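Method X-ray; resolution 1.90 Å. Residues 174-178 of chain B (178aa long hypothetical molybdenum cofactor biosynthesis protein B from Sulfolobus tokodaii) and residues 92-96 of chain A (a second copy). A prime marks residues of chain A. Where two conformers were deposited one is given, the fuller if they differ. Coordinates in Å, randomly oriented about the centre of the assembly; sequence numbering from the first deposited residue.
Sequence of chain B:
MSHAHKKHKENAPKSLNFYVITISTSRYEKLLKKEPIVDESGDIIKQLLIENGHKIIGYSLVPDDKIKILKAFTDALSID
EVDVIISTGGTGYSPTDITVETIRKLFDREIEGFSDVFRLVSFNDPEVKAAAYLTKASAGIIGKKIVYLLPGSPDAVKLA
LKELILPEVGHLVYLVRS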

# COMPACT_ATOMS: atom_id res chain seq x y z
N TYR B 174 4.17 22.56 18.40
CA TYR B 174 3.78 23.88 17.90
C TYR B 174 3.43 23.80 16.41
O TYR B 174 2.41 24.32 15.95
CB TYR B 174 4.92 24.89 18.12
CG TYR B 174 4.79 26.10 17.24
CD1 TYR B 174 4.02 27.19 17.63
CD2 TYR B 174 5.42 26.14 16.00
CE1 TYR B 174 3.86 28.30 16.79
CE2 TYR B 174 5.28 27.25 15.15
CZ TYR B 174 4.50 28.33 15.56
OH TYR B 174 4.37 29.41 14.71
N LEU B 175 4.30 23.15 15.66
CA LEU B 175 4.18 23.08 14.22
C LEU B 175 2.90 22.37 13.79
O LEU B 175 2.14 22.87 12.96
CB LEU B 175 5.41 22.35 13.67
CG LEU B 175 5.68 22.30 12.19
CD1 LEU B 175 5.63 23.71 11.56
CD2 LEU B 175 7.04 21.61 12.02
N VAL B 176 2.63 21.23 14.41
CA VAL B 176 1.47 20.42 14.08
C VAL B 176 0.16 21.14 14.42
O VAL B 176 -0.88 20.90 13.79
CB VAL B 176 1.59 19.03 14.78
CG1 VAL B 176 0.22 18.40 15.06
CG2 VAL B 176 2.48 18.11 13.94
N ARG B 177 0.23 22.04 15.41
CA ARG B 177 -0.93 22.82 15.86
C ARG B 177 -1.06 24.21 15.23
O ARG B 177 -1.98 24.93 15.57
CB ARG B 177 -0.87 22.99 17.36
CG ARG B 177 -1.03 21.68 18.05
CD ARG B 177 -0.85 21.76 19.52
NE ARG B 177 -1.00 20.42 20.06
CZ ARG B 177 -0.96 20.11 21.36
NH1 ARG B 177 -0.79 21.05 22.26
NH2 ARG B 177 -1.11 18.85 21.73
N SER B 178 -0.16 24.55 14.32
CA SER B 178 -0.11 25.89 13.73
C SER B 178 -1.10 26.06 12.57
O SER B 178 -1.84 25.15 12.15
CB SER B 178 1.32 26.23 13.28
OG SER B 178 1.79 25.34 12.28
OXT SER B 178 -1.19 27.15 12.01
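Chain A 92-96: GYSPT

Chain A meets the C-terminal end of chain B as an irregular segment without helix or strand, packed against a helical stretch that includes Tyr174 to Val176 and running in broadly the same direction. The backbones come nearest at Leu175 and Ser94′, whose CA atoms are 5.6 Å apart, and no direct hydrogen bond joins the two stretches.

Pro95′ covers the most surface. Its CA-to-CB bond points toward chain B, and its ring packs on the chain's polar end: CD lies 3.3 Å from Leu175 O, and CG lies 3.8 Å from Val176 O and 3.5 Å from Ser178 O. The Leu175 carbonyl accepts hydrogen bonds from Ser178 N (3.2 Å) and Ser178 OG (2.6 Å); the proline, with no N-H to offer, meets it through ring carbon.

Leu175 is the counterpart on chain B. Its CA-to-CB bond points sideways, yet the branched end reaches chain A, with CG 4.0 Å from Tyr93′ C and 3.9 Å from Ser94′ N. Its CD2 also meets Tyr93′ CB at 4.5 Å, an apolar contact with the base of a side chain whose ring leads away.

Ser94′, with its short side chain, places CB 4.0 Å from Leu175 CD1. A water bridges Ser94′ OG (3.2 Å) and Ser178 OG, donating to the latter at 2.8 Å.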

# COMPACT_ATOMS: atom_id res chain seq x y z
N GLY A 92 8.05 19.34 5.01
CA GLY A 92 8.03 19.11 6.43
C GLY A 92 6.67 18.75 6.99
O GLY A 92 5.83 18.16 6.29
N TYR A 93 6.48 19.06 8.26
CA TYR A 93 5.26 18.66 8.97
C TYR A 93 4.35 19.82 9.37
O TYR A 93 3.45 19.65 10.18
CB TYR A 93 5.62 17.78 10.19
CG TYR A 93 6.21 16.47 9.74
CD1 TYR A 93 5.39 15.41 9.36
CD2 TYR A 93 7.58 16.32 9.60
CE1 TYR A 93 5.94 14.21 8.89
CE2 TYR A 93 8.14 15.14 9.12
CZ TYR A 93 7.33 14.08 8.79
OH TYR A 93 7.90 12.91 8.32
N SER A 94 4.53 20.99 8.75
CA SER A 94 3.48 22.00 8.79
C SER A 94 2.18 21.39 8.21
O SER A 94 2.22 20.58 7.29
CB SER A 94 3.90 23.24 8.03
OG SER A 94 2.79 24.06 7.75
N PRO A 95 1.02 21.75 8.78
CA PRO A 95 -0.25 21.27 8.29
C PRO A 95 -0.41 21.53 6.79
O PRO A 95 -1.06 20.75 6.11
CB PRO A 95 -1.26 22.09 9.10
CG PRO A 95 -0.58 22.40 10.32
CD PRO A 95 0.85 22.61 9.97
N THR A 96 0.25 22.57 6.28
CA THR A 96 0.07 22.95 4.87
C THR A 96 1.15 22.40 3.94
O THR A 96 1.07 22.62 2.74
CB THR A 96 -0.04 24.48 4.75
OG1 THR A 96 1.04 25.11 5.46
CG2 THR A 96 -1.36 24.94 5.32
O HOH W 1 2.57 26.47 9.84